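Local coordinates for protein structure-specific endonuclease subunit SLX1 (Candida glabrata, PDB 4XLG) that probably serves as the catalytic subunit of a structure-specific endonuclease that cuts branched DNA near junctions during repair and recombination, at residues 75-80 and 120-125; 206-211 and 292-297; 255-260 and 286-291. The protein carries 1 engineered substitution. All coordinates share one frame; numbering follows the deposited sequence.

Contact 1. Residues 75-80 and 120-125; sequences ALQFQH and NEYFRY. Engineered in segment 75-80: Q79 (natural residue Glu).
F78 and F123 form the aromatic part of this contact, an edge-to-face (T-shaped) pair with centroids 5.1 Å apart and planes at 83°. The edge comes from F78, whose CD2 stands over the centre of one F123 face, 3.8 Å from F123 CD1. On the opposite face of F123 lies CD2 of its neighbour Y122, so the ring is clasped between two edges. Its far rim reaches helix 72-84 itself: F123 CZ is 3.6 Å from F78 CA, and F123 CE1 is 3.7 Å from F78 CB. The F78 ring turns its edge to the F123 face because chi1 (-168°) places CG beside the carbonyl carbon.

The polar part is a single hydrogen bond, from Y122 OH to Q77 OE1, 2.6 Å long. The hydroxyl lies in the amide plane on a lone pair of the oxygen, with a C=O...donor angle of 125°, while the tyrosine ring is turned steeply against that amide.

Within 120-125, N120 caps the short helix by accepting Y122 N at OD1 (2.8 Å), with the donor well out of the carbonyl plane. Q79, an engineered residue (natural Glu), points its CB away from 120-125; its OE1 hydrogen-bonds to S29 OG. The helix of the nuclease domain is thus joined to 121-124 by apolar ring packing, with one short, directional bond that probably helps to set the rotation of the Q77 amide.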
loop_
_atom_site.group_PDB
_atom_site.type_symbol
_atom_site.label_atom_id
_atom_site.label_comp_id
_atom_site.label_asym_id
_atom_site.label_seq_id
_atom_site.Cartn_x
_atom_site.Cartn_y
_atom_site.Cartn_z
ATOM N N ALA B 75 -3.106 -5.308 -2.496
ATOM C CA ALA B 75 -1.858 -6.029 -2.811
ATOM C C ALA B 75 -2.117 -7.041 -3.923
ATOM O O ALA B 75 -1.307 -7.242 -4.810
ATOM C CB ALA B 75 -1.324 -6.769 -1.546
ATOM N N LEU B 76 -3.241 -7.751 -3.825
ATOM C CA LEU B 76 -3.544 -8.760 -4.869
ATOM C C LEU B 76 -3.794 -8.092 -6.221
ATOM O O LEU B 76 -3.443 -8.614 -7.280
ATOM C CB LEU B 76 -4.806 -9.566 -4.480
ATOM C CG LEU B 76 -4.557 -10.537 -3.316
ATOM C CD1 LEU B 76 -5.879 -11.104 -2.726
ATOM C CD2 LEU B 76 -3.610 -11.645 -3.780
ATOM N N GLN B 77 -4.466 -6.952 -6.202
ATOM C CA GLN B 77 -4.631 -6.198 -7.453
ATOM C C GLN B 77 -3.289 -5.873 -8.090
ATOM O O GLN B 77 -3.136 -6.026 -9.318
ATOM C CB GLN B 77 -5.415 -4.899 -7.232
ATOM C CG GLN B 77 -6.850 -5.151 -6.847
ATOM C CD GLN B 77 -7.530 -3.866 -6.432
ATOM O OE1 GLN B 77 -7.128 -3.222 -5.469
ATOM N NE2 GLN B 77 -8.529 -3.462 -7.196
ATOM N N PHE B 78 -2.352 -5.408 -7.274
ATOM C CA PHE B 78 -0.990 -5.104 -7.773
ATOM C C PHE B 78 -0.315 -6.362 -8.263
ATOM O O PHE B 78 0.240 -6.417 -9.361
ATOM C CB PHE B 78 -0.162 -4.465 -6.645
ATOM C CG PHE B 78 1.114 -3.870 -7.104
ATOM C CD1 PHE B 78 2.256 -4.653 -7.205
ATOM C CD2 PHE B 78 1.202 -2.516 -7.352
ATOM C CE1 PHE B 78 3.479 -4.081 -7.586
ATOM C CE2 PHE B 78 2.407 -1.940 -7.741
ATOM C CZ PHE B 78 3.557 -2.732 -7.865
ATOM N N GLN B 79 -0.390 -7.401 -7.446
ATOM C CA GLN B 79 0.247 -8.675 -7.839
ATOM C C GLN B 79 -0.277 -9.189 -9.180
ATOM O O GLN B 79 0.490 -9.591 -10.057
ATOM C CB GLN B 79 -0.022 -9.738 -6.765
ATOM C CG GLN B 79 0.666 -11.115 -7.131
ATOM C CD GLN B 79 -0.005 -12.223 -6.427
ATOM O OE1 GLN B 79 -0.307 -12.113 -5.255
ATOM N NE2 GLN B 79 -0.316 -13.288 -7.145
ATOM N N HIS B 80 -1.591 -9.197 -9.333
ATOM C CA HIS B 80 -2.144 -9.736 -10.565
ATOM C C HIS B 80 -1.793 -8.858 -11.755
ATOM O O HIS B 80 -1.556 -9.366 -12.842
ATOM C CB HIS B 80 -3.674 -9.904 -10.403
ATOM C CG HIS B 80 -4.028 -10.943 -9.384
ATOM N ND1 HIS B 80 -5.227 -10.955 -8.703
ATOM C CD2 HIS B 80 -3.313 -11.995 -8.907
ATOM C CE1 HIS B 80 -5.238 -11.973 -7.857
ATOM N NE2 HIS B 80 -4.092 -12.621 -7.963
ATOM N N ASN B 120 0.630 4.477 -11.833
ATOM C CA ASN B 120 -0.791 4.421 -12.193
ATOM C C ASN B 120 -1.651 5.132 -11.140
ATOM O O ASN B 120 -1.359 5.019 -9.927
ATOM C CB ASN B 120 -1.213 2.951 -12.325
ATOM C CG ASN B 120 -2.710 2.783 -12.344
ATOM O OD1 ASN B 120 -3.327 2.675 -11.298
ATOM N ND2 ASN B 120 -3.300 2.749 -13.532
ATOM N N GLU B 121 -2.723 5.793 -11.599
ATOM C CA GLU B 121 -3.563 6.627 -10.744
ATOM C C GLU B 121 -4.015 5.895 -9.466
ATOM O O GLU B 121 -3.985 6.429 -8.342
ATOM C CB GLU B 121 -4.803 7.124 -11.555
ATOM C CG GLU B 121 -5.551 5.959 -12.304
ATOM C CD GLU B 121 -6.528 6.415 -13.397
ATOM O OE1 GLU B 121 -6.660 7.647 -13.646
ATOM O OE2 GLU B 121 -7.172 5.525 -14.007
ATOM N N TYR B 122 -4.413 4.649 -9.642
ATOM C CA TYR B 122 -4.948 3.859 -8.533
ATOM C C TYR B 122 -3.918 3.567 -7.443
ATOM O O TYR B 122 -4.148 3.774 -6.241
ATOM C CB TYR B 122 -5.513 2.553 -9.095
ATOM C CG TYR B 122 -6.092 1.669 -8.001
ATOM C CD1 TYR B 122 -7.272 2.043 -7.332
ATOM C CD2 TYR B 122 -5.466 0.484 -7.661
ATOM C CE1 TYR B 122 -7.826 1.257 -6.331
ATOM C CE2 TYR B 122 -6.002 -0.335 -6.644
ATOM C CZ TYR B 122 -7.191 0.067 -5.991
ATOM O OH TYR B 122 -7.707 -0.735 -5.004
ATOM N N PHE B 123 -2.751 3.080 -7.844
ATOM C CA PHE B 123 -1.756 2.740 -6.831
ATOM C C PHE B 123 -1.018 3.972 -6.287
ATOM O O PHE B 123 -0.445 3.918 -5.210
ATOM C CB PHE B 123 -0.762 1.729 -7.399
ATOM C CG PHE B 123 -1.413 0.424 -7.748
ATOM C CD1 PHE B 123 -1.880 -0.436 -6.721
ATOM C CD2 PHE B 123 -1.568 0.047 -9.098
ATOM C CE1 PHE B 123 -2.517 -1.645 -7.059
ATOM C CE2 PHE B 123 -2.212 -1.159 -9.436
ATOM C CZ PHE B 123 -2.681 -2.004 -8.424
ATOM N N ARG B 124 -1.017 5.075 -7.037
ATOM C CA ARG B 124 -0.403 6.323 -6.556
ATOM C C ARG B 124 -0.954 6.784 -5.223
ATOM O O ARG B 124 -0.226 7.324 -4.421
ATOM C CB ARG B 124 -0.596 7.471 -7.563
ATOM C CG ARG B 124 0.582 7.578 -8.491
ATOM C CD ARG B 124 0.337 8.792 -9.485
ATOM N NE ARG B 124 1.381 8.879 -10.505
ATOM N N TYR B 125 -2.245 6.569 -4.988
ATOM C CA TYR B 125 -2.837 6.971 -3.703
ATOM C C TYR B 125 -2.220 6.270 -2.491
ATOM O O TYR B 125 -2.361 6.716 -1.357
ATOM C CB TYR B 125 -4.337 6.691 -3.723
ATOM C CG TYR B 125 -5.133 7.621 -4.563
ATOM C CD1 TYR B 125 -5.408 8.906 -4.114
ATOM C CD2 TYR B 125 -5.671 7.213 -5.803
ATOM C CE1 TYR B 125 -6.210 9.758 -4.852
ATOM C CE2 TYR B 125 -6.432 8.068 -6.572
ATOM C CZ TYR B 125 -6.674 9.343 -6.105
ATOM O OH TYR B 125 -7.478 10.196 -6.784
#

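Contact 2. Residues 206-211 and 292-297; sequences LLYKEK and IYYSIK
Y208 meets Y294 where the long helix 176-213 passes helix 288-299 of the C-terminal, zinc-binding part of the chain; the motif is a T-shaped aromatic pair between two helices. From its CB, which points toward 292-297, the Y208 side chain runs with CG beside the backbone N and anti to the carbonyl carbon (chi1 -67°), carrying the ring across the gap. One edge then does the touching. Y208 CD2 lies 3.8 Å from both CB and CG of Y294, and the next atom, CE2, comes closer, 3.6 Å from Y294 CG. The approach is toward the rim of the Y294 face rather than its middle, with planes at 89° and centroids 5.1 Å apart. At the tip, Y208 OH leaves Y294 behind and hydrogen-bonds to the backbone O of C242, a zinc ligand, while the ring stacks on F241. The long helix is thereby tied to the zinc-binding region as well as to helix 288-299. The Y294 side chain also touches K201, T204 and L205, one to two turns earlier in helix 176-213. Its second face is taken by the neighbouring tyrosine: Y293 CD2 sits 3.5 Å above the Y294 ring plane, over the centre.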
loop_
_atom_site.group_PDB
_atom_site.type_symbol
_atom_site.label_atom_id
_atom_site.label_comp_id
_atom_site.label_asym_id
_atom_site.label_seq_id
_atom_site.Cartn_x
_atom_site.Cartn_y
_atom_site.Cartn_z
ATOM N N LEU B 206 2.304 3.027 20.048
ATOM C CA LEU B 206 2.391 3.295 21.485
ATOM C C LEU B 206 2.514 4.793 21.766
ATOM O O LEU B 206 1.868 5.329 22.668
ATOM C CB LEU B 206 3.589 2.544 22.085
ATOM C CG LEU B 206 3.473 1.026 22.234
ATOM C CD1 LEU B 206 4.773 0.397 22.783
ATOM C CD2 LEU B 206 2.286 0.678 23.122
ATOM N N LEU B 207 3.343 5.487 20.990
ATOM C CA LEU B 207 3.499 6.937 21.181
ATOM C C LEU B 207 2.220 7.734 20.881
ATOM O O LEU B 207 1.874 8.657 21.653
ATOM C CB LEU B 207 4.647 7.464 20.308
ATOM C CG LEU B 207 6.066 7.081 20.731
ATOM C CD1 LEU B 207 7.075 7.353 19.599
ATOM C CD2 LEU B 207 6.449 7.864 21.994
ATOM N N TYR B 208 1.511 7.395 19.799
ATOM C CA TYR B 208 0.212 8.049 19.531
ATOM C C TYR B 208 -0.840 7.758 20.621
ATOM O O TYR B 208 -1.597 8.636 21.036
ATOM C CB TYR B 208 -0.349 7.604 18.181
ATOM C CG TYR B 208 0.463 8.073 17.002
ATOM C CD1 TYR B 208 1.267 9.219 17.077
ATOM C CD2 TYR B 208 0.381 7.391 15.768
ATOM C CE1 TYR B 208 2.014 9.646 15.940
ATOM C CE2 TYR B 208 1.114 7.812 14.673
ATOM C CZ TYR B 208 1.893 8.922 14.743
ATOM O OH TYR B 208 2.591 9.280 13.594
ATOM N N LYS B 209 -0.895 6.507 21.049
ATOM C CA LYS B 209 -1.833 6.104 22.093
ATOM C C LYS B 209 -1.603 6.919 23.355
ATOM O O LYS B 209 -2.569 7.331 24.029
ATOM C CB LYS B 209 -1.705 4.588 22.389
ATOM C CG LYS B 209 -2.591 4.139 23.579
ATOM C CD LYS B 209 -2.490 2.634 23.847
ATOM C CE LYS B 209 -3.323 2.234 25.081
ATOM N NZ LYS B 209 -4.643 2.962 25.085
ATOM N N GLU B 210 -0.332 7.157 23.690
ATOM C CA GLU B 210 -0.030 7.990 24.848
ATOM C C GLU B 210 -0.560 9.406 24.669
ATOM O O GLU B 210 -1.044 10.006 25.619
ATOM C CB GLU B 210 1.480 8.024 25.125
ATOM N N LYS B 211 -0.469 9.950 23.455
ATOM C CA LYS B 211 -1.005 11.281 23.198
ATOM C C LYS B 211 -2.503 11.297 23.446
ATOM O O LYS B 211 -3.004 12.224 24.028
ATOM C CB LYS B 211 -0.720 11.748 21.758
ATOM C CG LYS B 211 0.748 12.013 21.475
ATOM C CD LYS B 211 0.937 12.287 19.983
ATOM C CE LYS B 211 2.400 12.263 19.570
ATOM N NZ LYS B 211 2.954 13.613 19.749
ATOM N N ILE B 292 -4.062 6.785 7.843
ATOM C CA ILE B 292 -5.189 5.892 8.048
ATOM C C ILE B 292 -4.809 4.645 8.826
ATOM O O ILE B 292 -5.591 4.141 9.679
ATOM C CB ILE B 292 -5.779 5.467 6.686
ATOM C CG1 ILE B 292 -6.330 6.726 5.916
ATOM C CG2 ILE B 292 -6.931 4.485 6.895
ATOM C CD1 ILE B 292 -7.407 7.592 6.736
ATOM N N TYR B 293 -3.619 4.123 8.531
ATOM C CA TYR B 293 -3.142 2.933 9.258
ATOM C C TYR B 293 -3.214 3.172 10.775
ATOM O O TYR B 293 -3.841 2.413 11.513
ATOM C CB TYR B 293 -1.709 2.554 8.879
ATOM C CG TYR B 293 -1.143 1.490 9.817
ATOM C CD1 TYR B 293 -1.485 0.132 9.646
ATOM C CD2 TYR B 293 -0.334 1.859 10.905
ATOM C CE1 TYR B 293 -1.023 -0.860 10.571
ATOM C CE2 TYR B 293 0.142 0.891 11.831
ATOM C CZ TYR B 293 -0.215 -0.463 11.643
ATOM O OH TYR B 293 0.240 -1.389 12.495
ATOM N N TYR B 294 -2.628 4.269 11.227
ATOM C CA TYR B 294 -2.607 4.474 12.665
ATOM C C TYR B 294 -4.000 4.852 13.192
ATOM O O TYR B 294 -4.384 4.458 14.299
ATOM C CB TYR B 294 -1.588 5.553 13.021
ATOM C CG TYR B 294 -0.170 5.059 12.815
ATOM C CD1 TYR B 294 0.383 4.107 13.686
ATOM C CD2 TYR B 294 0.595 5.515 11.745
ATOM C CE1 TYR B 294 1.685 3.613 13.491
ATOM C CE2 TYR B 294 1.903 5.049 11.544
ATOM C CZ TYR B 294 2.430 4.078 12.397
ATOM O OH TYR B 294 3.727 3.622 12.235
ATOM N N SER B 295 -4.728 5.627 12.393
ATOM C CA SER B 295 -6.038 6.104 12.788
ATOM C C SER B 295 -6.959 4.947 13.117
ATOM O O SER B 295 -7.567 4.877 14.191
ATOM C CB SER B 295 -6.660 6.980 11.662
ATOM O OG SER B 295 -7.809 7.610 12.210
ATOM N N ILE B 296 -7.055 4.014 12.198
ATOM C CA ILE B 296 -7.967 2.894 12.385
ATOM C C ILE B 296 -7.468 1.926 13.436
ATOM O O ILE B 296 -8.235 1.479 14.289
ATOM C CB ILE B 296 -8.175 2.143 11.052
ATOM C CG1 ILE B 296 -8.891 3.051 10.055
ATOM C CG2 ILE B 296 -8.924 0.828 11.277
ATOM C CD1 ILE B 296 -9.016 2.356 8.709
ATOM N N LYS B 297 -6.160 1.659 13.460
ATOM C CA LYS B 297 -5.678 0.678 14.434
ATOM C C LYS B 297 -5.788 1.190 15.872
ATOM O O LYS B 297 -6.029 0.411 16.810
ATOM C CB LYS B 297 -4.233 0.302 14.120
ATOM C CG LYS B 297 -3.792 -0.921 14.941
ATOM C CD LYS B 297 -2.588 -1.510 14.264
ATOM C CE LYS B 297 -2.129 -2.750 15.004
ATOM N NZ LYS B 297 -3.194 -3.778 15.128
#

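Contact 3. Residues 255-260 and 286-291; sequences CAYRYF and LKWCDV. With ZN (zinc ion), chain C.
W288 pushes the six-membered end of its indole between Y257 and F260, touching both at their ring edges. W288 CZ3 lies in the plane of the F260 ring, 3.7 Å from F260 CD2, and W288 CZ2 comes near the plane of Y257, 4.0 Å from Y257 CD1. W288 CH2 enters between these two points, 4.1 Å from Y257 CB, and so reaches the helix surface itself. The remaining apolar touch is oblique: L286 CD1 approaches F260 CZ at 4.2 Å. The first torsion of W288, -174°, sets CG anti to the backbone N and carries the indole out to helix 253-260, although its CB does not point directly there.

The contact belongs to the SLX1 C-terminal domain, of the RING clan, in which two zinc ions organise the chain. C255, at the start of 255-260, binds one of them through SG at 2.4 Å; H252, C219 and C222 complete that site. L286 packs close to the second site, whose ligands are C242, C247, C279 and C282.

The polar ends are engaged elsewhere. Within its own chain, the W288 side chain also touches I273 and P274. Y257 OH hydrogen-bonds to I272 O, and W288 NE1 hydrogen-bonds to the backbone of the chain of another protein, which also stacks an aromatic ring on Y257.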
loop_
_atom_site.group_PDB
_atom_site.type_symbol
_atom_site.label_atom_id
_atom_site.label_comp_id
_atom_site.label_asym_id
_atom_site.label_seq_id
_atom_site.Cartn_x
_atom_site.Cartn_y
_atom_site.Cartn_z
ATOM N N CYS B 255 -11.685 16.049 10.540
ATOM C CA CYS B 255 -11.256 17.439 10.461
ATOM C C CYS B 255 -10.033 17.614 9.551
ATOM O O CYS B 255 -9.955 18.584 8.786
ATOM C CB CYS B 255 -10.976 17.975 11.866
ATOM S SG CYS B 255 -12.543 18.068 12.798
ATOM N N ALA B 256 -9.075 16.695 9.658
ATOM C CA ALA B 256 -7.888 16.752 8.826
ATOM C C ALA B 256 -8.306 16.547 7.366
ATOM O O ALA B 256 -7.884 17.292 6.472
ATOM C CB ALA B 256 -6.883 15.698 9.251
ATOM N N TYR B 257 -9.169 15.558 7.143
ATOM C CA TYR B 257 -9.651 15.267 5.790
ATOM C C TYR B 257 -10.250 16.508 5.143
ATOM O O TYR B 257 -9.911 16.874 4.000
ATOM C CB TYR B 257 -10.683 14.125 5.818
ATOM C CG TYR B 257 -11.271 13.882 4.445
ATOM C CD1 TYR B 257 -10.564 13.121 3.496
ATOM C CD2 TYR B 257 -12.492 14.464 4.070
ATOM C CE1 TYR B 257 -11.092 12.927 2.186
ATOM C CE2 TYR B 257 -13.025 14.255 2.796
ATOM C CZ TYR B 257 -12.331 13.488 1.867
ATOM O OH TYR B 257 -12.871 13.335 0.585
ATOM N N ARG B 258 -11.155 17.146 5.888
ATOM C CA ARG B 258 -11.837 18.352 5.417
ATOM C C ARG B 258 -10.853 19.445 5.059
ATOM O O ARG B 258 -10.978 20.103 4.015
ATOM C CB ARG B 258 -12.806 18.864 6.475
ATOM C CG ARG B 258 -14.199 18.299 6.358
ATOM C CD ARG B 258 -15.167 19.367 5.866
ATOM N NE ARG B 258 -15.331 20.440 6.843
ATOM C CZ ARG B 258 -16.059 21.524 6.632
ATOM N NH1 ARG B 258 -16.689 21.682 5.476
ATOM N NH2 ARG B 258 -16.161 22.444 7.578
ATOM N N TYR B 259 -9.861 19.629 5.914
ATOM C CA TYR B 259 -8.883 20.666 5.691
ATOM C C TYR B 259 -8.015 20.369 4.473
ATOM O O TYR B 259 -7.763 21.259 3.645
ATOM C CB TYR B 259 -8.021 20.843 6.946
ATOM C CG TYR B 259 -6.917 21.855 6.772
ATOM C CD1 TYR B 259 -7.184 23.220 6.824
ATOM C CD2 TYR B 259 -5.603 21.442 6.536
ATOM C CE1 TYR B 259 -6.180 24.134 6.662
ATOM C CE2 TYR B 259 -4.585 22.362 6.373
ATOM C CZ TYR B 259 -4.881 23.698 6.440
ATOM O OH TYR B 259 -3.875 24.620 6.274
ATOM N N PHE B 260 -7.544 19.129 4.371
ATOM C CA PHE B 260 -6.684 18.768 3.265
ATOM C C PHE B 260 -7.419 18.850 1.930
ATOM O O PHE B 260 -6.807 19.155 0.908
ATOM C CB PHE B 260 -6.113 17.354 3.442
ATOM C CG PHE B 260 -5.138 17.241 4.580
ATOM C CD1 PHE B 260 -4.297 18.297 4.897
ATOM C CD2 PHE B 260 -5.072 16.088 5.334
ATOM C CE1 PHE B 260 -3.393 18.191 5.953
ATOM C CE2 PHE B 260 -4.175 15.973 6.384
ATOM C CZ PHE B 260 -3.330 17.012 6.699
ATOM N N LEU B 286 3.014 14.107 4.419
ATOM C CA LEU B 286 2.403 12.929 5.028
ATOM C C LEU B 286 1.976 11.925 3.974
ATOM O O LEU B 286 1.684 12.293 2.833
ATOM C CB LEU B 286 1.195 13.349 5.868
ATOM C CG LEU B 286 1.462 14.444 6.899
ATOM C CD1 LEU B 286 0.141 14.831 7.533
ATOM C CD2 LEU B 286 2.429 13.937 7.969
ATOM N N LYS B 287 1.936 10.652 4.342
ATOM C CA LYS B 287 1.384 9.634 3.454
ATOM C C LYS B 287 0.009 9.333 3.990
ATOM O O LYS B 287 -0.089 8.868 5.135
ATOM C CB LYS B 287 2.244 8.370 3.471
ATOM C CG LYS B 287 3.592 8.595 2.853
ATOM C CD LYS B 287 4.605 7.613 3.403
ATOM C CE LYS B 287 4.475 6.253 2.838
ATOM N NZ LYS B 287 5.844 5.595 2.941
ATOM N N TRP B 288 -1.032 9.592 3.209
ATOM C CA TRP B 288 -2.394 9.423 3.723
ATOM C C TRP B 288 -2.634 7.979 4.186
ATOM O O TRP B 288 -3.302 7.735 5.186
ATOM C CB TRP B 288 -3.421 9.824 2.655
ATOM C CG TRP B 288 -4.857 9.815 3.167
ATOM C CD1 TRP B 288 -5.849 8.957 2.783
ATOM C CD2 TRP B 288 -5.428 10.692 4.141
ATOM N NE1 TRP B 288 -7.026 9.255 3.450
ATOM C CE2 TRP B 288 -6.796 10.325 4.283
ATOM C CE3 TRP B 288 -4.938 11.783 4.867
ATOM C CZ2 TRP B 288 -7.672 10.989 5.142
ATOM C CZ3 TRP B 288 -5.803 12.445 5.759
ATOM C CH2 TRP B 288 -7.163 12.048 5.887
ATOM N N CYS B 289 -2.048 7.018 3.475
ATOM C CA CYS B 289 -2.198 5.599 3.880
ATOM C C CYS B 289 -1.643 5.296 5.301
ATOM O O CYS B 289 -2.241 4.520 6.080
ATOM C CB CYS B 289 -1.481 4.696 2.827
ATOM S SG CYS B 289 -1.799 2.918 3.122
ATOM N N ASP B 290 -0.511 5.904 5.646
ATOM C CA ASP B 290 0.043 5.754 6.984
ATOM C C ASP B 290 -0.863 6.453 8.016
ATOM O O ASP B 290 -1.055 5.945 9.106
ATOM C CB ASP B 290 1.454 6.336 7.090
ATOM C CG ASP B 290 2.511 5.440 6.459
ATOM O OD1 ASP B 290 2.231 4.257 6.158
ATOM O OD2 ASP B 290 3.623 5.933 6.238
ATOM N N VAL B 291 -1.387 7.632 7.657
ATOM C CA VAL B 291 -2.317 8.325 8.553
ATOM C C VAL B 291 -3.512 7.426 8.875
ATOM O O VAL B 291 -3.914 7.273 10.051
ATOM C CB VAL B 291 -2.803 9.667 7.917
ATOM C CG1 VAL B 291 -3.857 10.329 8.812
ATOM C CG2 VAL B 291 -1.607 10.606 7.760
HETATM ZN ZN ZN C . -11.690 18.248 15.059
#

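Contacts 1 and 3 are buried, whereas contact 2 is partly buried. Contacts 2 and 3 share helix 288-299: its beginning packs against helix 253-260 in contact 3 and its later turns against the long helix 176-213 in contact 2, with centres about 14 Å apart. Contact 3 is nested in the chain loop that contact 2 closes; contact 1, with its first segment in the GIY-YIG domain, closes before either opens. All three rely on aromatic rings. T-shaped pairs carry contacts 1 and 2, while contact 3 wedges an indole between ring edges. Contact 1 alone has a hydrogen bond between its segments, and contact 3 alone contributes a zinc ligand.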